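Long-range contact in pentalenene synthase (Streptomyces chartreusis NRRL 3882, PDB 6Q4S), which probably converts farnesyl diphosphate, with magnesium as cofactor, into the bicyclic sesquiterpene alcohol 7-epi-alpha-eudesmol: residues 14-27 with 45-59. Residues are numbered along the deposited sequence; the frame is centred on the assembly and turned at random.
Sequences PVSEHLEYARARHL and YKSWDLPQAAARTYP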
loop_
_atom_site.group_PDB
_atom_site.type_symbol
_atom_site.label_atom_id
_atom_site.label_comp_id
_atom_site.label_asym_id
_atom_site.label_seq_id
_atom_site.Cartn_x
_atom_site.Cartn_y
_atom_site.Cartn_z
ATOM N N PRO A 14 -5.522 16.940 -25.103
ATOM C CA PRO A 14 -6.491 17.961 -24.672
ATOM C C PRO A 14 -6.186 18.662 -23.343
ATOM O O PRO A 14 -5.429 18.170 -22.512
ATOM C CB PRO A 14 -7.830 17.199 -24.624
ATOM C CG PRO A 14 -7.506 15.741 -24.696
ATOM C CD PRO A 14 -6.133 15.601 -25.291
ATOM N N VAL A 15 -6.739 19.840 -23.188
ATOM C CA VAL A 15 -6.636 20.611 -22.000
ATOM C C VAL A 15 -8.020 20.822 -21.409
ATOM O O VAL A 15 -8.938 21.161 -22.137
ATOM C CB VAL A 15 -6.002 21.946 -22.326
ATOM C CG1 VAL A 15 -5.875 22.781 -21.075
ATOM C CG2 VAL A 15 -4.610 21.709 -22.915
ATOM N N SER A 16 -8.192 20.651 -20.102
ATOM C CA SER A 16 -9.525 20.821 -19.533
ATOM C C SER A 16 -10.112 22.233 -19.760
ATOM O O SER A 16 -9.470 23.286 -19.491
ATOM C CB SER A 16 -9.541 20.505 -18.055
ATOM O OG SER A 16 -10.776 20.804 -17.434
ATOM N N GLU A 17 -11.380 22.242 -20.161
ATOM C CA GLU A 17 -12.178 23.504 -20.194
ATOM C C GLU A 17 -12.486 24.094 -18.821
ATOM O O GLU A 17 -12.883 25.290 -18.685
ATOM C CB GLU A 17 -13.473 23.257 -20.983
ATOM C CG GLU A 17 -14.504 22.404 -20.255
ATOM C CD GLU A 17 -15.682 22.014 -21.133
ATOM O OE1 GLU A 17 -16.119 22.862 -21.962
ATOM O OE2 GLU A 17 -16.182 20.876 -20.990
ATOM N N HIS A 18 -12.234 23.326 -17.744
ATOM C CA HIS A 18 -12.577 23.814 -16.398
ATOM C C HIS A 18 -11.516 24.543 -15.653
ATOM O O HIS A 18 -11.648 24.847 -14.444
ATOM C CB HIS A 18 -13.049 22.608 -15.580
ATOM C CG HIS A 18 -14.093 21.830 -16.279
ATOM N ND1 HIS A 18 -15.221 22.437 -16.797
ATOM C CD2 HIS A 18 -14.203 20.510 -16.548
ATOM C CE1 HIS A 18 -15.982 21.509 -17.352
ATOM N NE2 HIS A 18 -15.379 20.334 -17.233
ATOM N N LEU A 19 -10.455 24.917 -16.346
ATOM C CA LEU A 19 -9.344 25.547 -15.643
ATOM C C LEU A 19 -9.743 26.721 -14.805
ATOM O O LEU A 19 -9.424 26.783 -13.596
ATOM C CB LEU A 19 -8.245 25.920 -16.661
ATOM C CG LEU A 19 -7.104 26.774 -16.159
ATOM C CD1 LEU A 19 -6.358 26.106 -14.998
ATOM C CD2 LEU A 19 -6.196 27.056 -17.371
ATOM N N GLU A 20 -10.424 27.720 -15.396
ATOM C CA GLU A 20 -10.746 28.928 -14.597
ATOM C C GLU A 20 -11.813 28.674 -13.530
ATOM O O GLU A 20 -11.701 29.174 -12.406
ATOM C CB GLU A 20 -11.083 30.185 -15.484
ATOM C CG GLU A 20 -9.928 30.682 -16.367
ATOM C CD GLU A 20 -8.587 30.968 -15.614
ATOM O OE1 GLU A 20 -8.585 31.367 -14.422
ATOM O OE2 GLU A 20 -7.482 30.800 -16.205
ATOM N N TYR A 21 -12.814 27.867 -13.857
ATOM C CA TYR A 21 -13.881 27.539 -12.869
ATOM C C TYR A 21 -13.230 26.899 -11.586
ATOM O O TYR A 21 -13.448 27.335 -10.444
ATOM C CB TYR A 21 -14.866 26.533 -13.526
ATOM C CG TYR A 21 -15.810 25.911 -12.546
ATOM C CD1 TYR A 21 -16.967 26.579 -12.146
ATOM C CD2 TYR A 21 -15.512 24.678 -11.950
ATOM C CE1 TYR A 21 -17.840 25.999 -11.230
ATOM C CE2 TYR A 21 -16.365 24.112 -11.009
ATOM C CZ TYR A 21 -17.524 24.795 -10.646
ATOM O OH TYR A 21 -18.362 24.219 -9.728
ATOM N N ALA A 22 -12.403 25.898 -11.825
ATOM C CA ALA A 22 -11.769 25.115 -10.716
ATOM C C ALA A 22 -10.653 25.819 -10.010
ATOM O O ALA A 22 -10.555 25.769 -8.752
ATOM C CB ALA A 22 -11.346 23.783 -11.241
ATOM N N ARG A 23 -9.828 26.563 -10.752
ATOM C CA ARG A 23 -8.801 27.436 -10.145
ATOM C C ARG A 23 -9.397 28.305 -9.073
ATOM O O ARG A 23 -8.856 28.444 -7.995
ATOM C CB ARG A 23 -8.098 28.349 -11.204
ATOM C CG ARG A 23 -6.869 29.082 -10.724
ATOM C CD ARG A 23 -6.606 30.415 -11.426
ATOM N NE ARG A 23 -6.442 30.222 -12.851
ATOM C CZ ARG A 23 -5.313 29.791 -13.410
ATOM N NH1 ARG A 23 -4.270 29.452 -12.664
ATOM N NH2 ARG A 23 -5.239 29.651 -14.716
ATOM N N ALA A 24 -10.504 28.962 -9.389
ATOM C CA ALA A 24 -11.105 29.871 -8.444
ATOM C C ALA A 24 -11.534 29.173 -7.142
ATOM O O ALA A 24 -11.255 29.654 -6.076
ATOM C CB ALA A 24 -12.319 30.593 -9.097
ATOM N N ARG A 25 -12.186 28.047 -7.244
ATOM C CA ARG A 25 -12.543 27.277 -6.030
ATOM C C ARG A 25 -11.311 26.756 -5.267
ATOM O O ARG A 25 -11.277 26.708 -4.013
ATOM C CB ARG A 25 -13.435 26.117 -6.436
ATOM C CG ARG A 25 -14.796 26.584 -6.927
ATOM C CD ARG A 25 -15.670 25.421 -7.309
ATOM N NE ARG A 25 -17.064 25.637 -6.930
ATOM C CZ ARG A 25 -17.918 26.469 -7.547
ATOM N NH1 ARG A 25 -17.539 27.203 -8.602
ATOM N NH2 ARG A 25 -19.175 26.576 -7.095
ATOM N N HIS A 26 -10.332 26.317 -6.051
ATOM C CA HIS A 26 -9.069 25.723 -5.523
ATOM C C HIS A 26 -8.328 26.762 -4.742
ATOM O O HIS A 26 -7.865 26.511 -3.628
ATOM C CB HIS A 26 -8.153 25.145 -6.651
ATOM C CG HIS A 26 -6.774 24.875 -6.175
ATOM N ND1 HIS A 26 -6.526 23.925 -5.212
ATOM C CD2 HIS A 26 -5.595 25.496 -6.419
ATOM C CE1 HIS A 26 -5.248 23.959 -4.895
ATOM N NE2 HIS A 26 -4.660 24.893 -5.622
ATOM N N LEU A 27 -8.211 27.982 -5.283
ATOM C CA LEU A 27 -7.540 29.043 -4.535
ATOM C C LEU A 27 -8.171 29.458 -3.215
ATOM O O LEU A 27 -7.440 29.839 -2.275
ATOM C CB LEU A 27 -7.280 30.304 -5.372
ATOM C CG LEU A 27 -6.374 30.085 -6.575
ATOM C CD1 LEU A 27 -6.441 31.343 -7.467
ATOM C CD2 LEU A 27 -4.971 29.760 -6.104
ATOM N N TYR A 45 2.716 30.664 -3.912
ATOM C CA TYR A 45 1.961 29.487 -4.363
ATOM C C TYR A 45 1.315 29.720 -5.740
ATOM O O TYR A 45 1.464 28.928 -6.677
ATOM C CB TYR A 45 0.912 29.005 -3.304
ATOM C CG TYR A 45 0.061 27.920 -3.897
ATOM C CD1 TYR A 45 0.610 26.673 -4.132
ATOM C CD2 TYR A 45 -1.239 28.173 -4.380
ATOM C CE1 TYR A 45 -0.100 25.690 -4.777
ATOM C CE2 TYR A 45 -1.957 27.194 -5.011
ATOM C CZ TYR A 45 -1.391 25.934 -5.208
ATOM O OH TYR A 45 -2.070 24.956 -5.885
ATOM N N LYS A 46 0.606 30.841 -5.894
ATOM C CA LYS A 46 -0.036 31.132 -7.186
ATOM C C LYS A 46 0.886 31.174 -8.367
ATOM O O LYS A 46 0.464 30.831 -9.475
ATOM C CB LYS A 46 -0.776 32.467 -7.168
ATOM C CG LYS A 46 -2.259 32.367 -6.921
ATOM C CD LYS A 46 -2.888 33.765 -6.993
ATOM C CE LYS A 46 -3.393 34.058 -8.395
ATOM N NZ LYS A 46 -3.923 35.444 -8.413
ATOM N N SER A 47 2.114 31.643 -8.163
ATOM C CA SER A 47 3.069 31.743 -9.273
ATOM C C SER A 47 3.448 30.410 -9.869
ATOM O O SER A 47 3.793 30.348 -11.045
ATOM C CB SER A 47 4.372 32.441 -8.844
ATOM O OG SER A 47 5.167 31.571 -8.057
ATOM N N TRP A 48 3.373 29.333 -9.100
ATOM C CA TRP A 48 3.705 28.004 -9.633
ATOM C C TRP A 48 2.705 27.532 -10.687
ATOM O O TRP A 48 2.971 26.546 -11.397
ATOM C CB TRP A 48 3.790 26.961 -8.520
ATOM C CG TRP A 48 4.656 27.314 -7.332
ATOM C CD1 TRP A 48 5.670 28.262 -7.285
ATOM C CD2 TRP A 48 4.592 26.714 -6.013
ATOM N NE1 TRP A 48 6.223 28.285 -6.018
ATOM C CE2 TRP A 48 5.585 27.354 -5.216
ATOM C CE3 TRP A 48 3.803 25.673 -5.431
ATOM C CZ2 TRP A 48 5.804 27.000 -3.846
ATOM C CZ3 TRP A 48 4.001 25.334 -4.085
ATOM C CH2 TRP A 48 5.008 26.003 -3.300
ATOM N N ASP A 49 1.540 28.199 -10.764
ATOM C CA ASP A 49 0.413 27.802 -11.651
ATOM C C ASP A 49 0.108 26.297 -11.705
ATOM O O ASP A 49 -0.045 25.691 -12.772
ATOM C CB ASP A 49 0.541 28.428 -13.064
ATOM C CG ASP A 49 -0.859 28.546 -13.775
ATOM O OD1 ASP A 49 -1.941 28.311 -13.084
ATOM O OD2 ASP A 49 -0.878 28.867 -15.004
ATOM N N LEU A 50 -0.008 25.678 -10.522
ATOM C CA LEU A 50 -0.441 24.271 -10.452
ATOM C C LEU A 50 -1.804 23.972 -11.079
ATOM O O LEU A 50 -1.970 22.965 -11.701
ATOM C CB LEU A 50 -0.472 23.788 -9.018
ATOM C CG LEU A 50 0.877 23.764 -8.339
ATOM C CD1 LEU A 50 0.715 22.893 -7.092
ATOM C CD2 LEU A 50 1.987 23.210 -9.211
ATOM N N PRO A 51 -2.776 24.894 -10.977
ATOM C CA PRO A 51 -4.051 24.644 -11.690
ATOM C C PRO A 51 -3.861 24.310 -13.168
ATOM O O PRO A 51 -4.449 23.399 -13.691
ATOM C CB PRO A 51 -4.802 25.947 -11.479
ATOM C CG PRO A 51 -4.335 26.339 -10.134
ATOM C CD PRO A 51 -2.867 26.075 -10.119
ATOM N N GLN A 52 -2.946 25.008 -13.816
ATOM C CA GLN A 52 -2.712 24.732 -15.197
ATOM C C GLN A 52 -2.173 23.364 -15.414
ATOM O O GLN A 52 -2.583 22.647 -16.327
ATOM C CB GLN A 52 -1.806 25.843 -15.784
ATOM C CG GLN A 52 -1.548 25.682 -17.258
ATOM C CD GLN A 52 -0.279 26.414 -17.698
ATOM O OE1 GLN A 52 0.123 27.428 -17.120
ATOM N NE2 GLN A 52 0.371 25.863 -18.682
ATOM N N ALA A 53 -1.234 22.919 -14.567
ATOM C CA ALA A 53 -0.738 21.562 -14.706
ATOM C C ALA A 53 -1.881 20.555 -14.576
ATOM O O ALA A 53 -1.986 19.581 -15.381
ATOM C CB ALA A 53 0.343 21.315 -13.641
ATOM N N ALA A 54 -2.742 20.767 -13.559
ATOM C CA ALA A 54 -3.867 19.811 -13.391
ATOM C C ALA A 54 -4.793 19.738 -14.618
ATOM O O ALA A 54 -5.251 18.668 -15.050
ATOM C CB ALA A 54 -4.633 20.157 -12.151
ATOM N N ALA A 55 -5.066 20.909 -15.187
ATOM C CA ALA A 55 -5.917 21.001 -16.393
ATOM C C ALA A 55 -5.325 20.284 -17.601
ATOM O O ALA A 55 -6.064 19.746 -18.443
ATOM C CB ALA A 55 -6.179 22.490 -16.714
ATOM N N ARG A 56 -3.994 20.244 -17.701
ATOM C CA ARG A 56 -3.284 19.524 -18.842
ATOM C C ARG A 56 -3.050 18.064 -18.609
ATOM O O ARG A 56 -3.007 17.269 -19.534
ATOM C CB ARG A 56 -1.951 20.217 -19.056
ATOM C CG ARG A 56 -2.013 21.664 -19.496
ATOM C CD ARG A 56 -0.584 22.182 -19.712
ATOM N NE ARG A 56 -0.573 23.559 -20.188
ATOM C CZ ARG A 56 -0.812 23.873 -21.468
ATOM N NH1 ARG A 56 -1.050 22.932 -22.376
ATOM N NH2 ARG A 56 -0.789 25.129 -21.841
ATOM N N THR A 57 -2.899 17.672 -17.330
ATOM C CA THR A 57 -2.715 16.262 -17.009
ATOM C C THR A 57 -3.968 15.407 -16.750
ATOM O O THR A 57 -3.935 14.158 -16.940
ATOM C CB THR A 57 -1.735 16.068 -15.823
ATOM O OG1 THR A 57 -2.178 16.760 -14.659
ATOM C CG2 THR A 57 -0.400 16.638 -16.209
ATOM N N TYR A 58 -5.055 16.050 -16.352
ATOM C CA TYR A 58 -6.337 15.353 -16.141
ATOM C C TYR A 58 -7.424 16.030 -17.019
ATOM O O TYR A 58 -8.366 16.605 -16.508
ATOM C CB TYR A 58 -6.732 15.409 -14.663
ATOM C CG TYR A 58 -5.705 14.688 -13.790
ATOM C CD1 TYR A 58 -5.459 13.340 -13.983
ATOM C CD2 TYR A 58 -4.970 15.369 -12.852
ATOM C CE1 TYR A 58 -4.479 12.682 -13.265
ATOM C CE2 TYR A 58 -3.985 14.708 -12.127
ATOM C CZ TYR A 58 -3.735 13.393 -12.354
ATOM O OH TYR A 58 -2.794 12.670 -11.629
ATOM N N PRO A 59 -7.244 16.009 -18.335
ATOM C CA PRO A 59 -8.114 16.909 -19.149
ATOM C C PRO A 59 -9.582 16.508 -19.252
ATOM O O PRO A 59 -10.392 17.352 -19.657
ATOM C CB PRO A 59 -7.455 16.856 -20.528
ATOM C CG PRO A 59 -6.862 15.488 -20.553
ATOM C CD PRO A 59 -6.263 15.326 -19.176
HETATM O O HOH W 1 -12.107 18.602 -18.100
#
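The rings of H26 and Y45 meet rim to rim, neither over the other's face, their planes 60° apart. Y45 OH sits at the edge of the imidazole, near its plane, 2.6 Å from H26 NE2 in a hydrogen bond that either could donate. N71 binds H26 ND1, so both ring nitrogens are engaged and the ring's rotation is fixed. L27 CD2 reaches the edge of the Y45 ring at CE2 and lies 3.8 Å from K46 CG.

The R23 guanidinium is gripped at its edge. E20 takes NE and NH2 side-on, while NH1 gives a 2.6 Å salt bridge to D49 OD1, close to the guanidinium plane but tilted out of the carboxylate plane. With CG anti to the backbone N (chi1 -169°) and a bend at chi3, the arginine chain crosses P51, CG to CG 3.8 Å. With a methionine in its place, E20 and D49 would probably be left without the cation that joins them.

This is helix-on-helix packing in the all-alpha terpene synthase fold: 19-27 and 50-57 cross with their N-to-C directions 136° apart, axes 9.8 Å apart at closest approach, with L19 CD1 against P51 and L19 CB on A55 CB. Ahead of the first helix, S16 N donates almost straight to A55 O. S16 OG accepts from H18 N in an ST turn and gives its own proton to a water that bridges to P59 O.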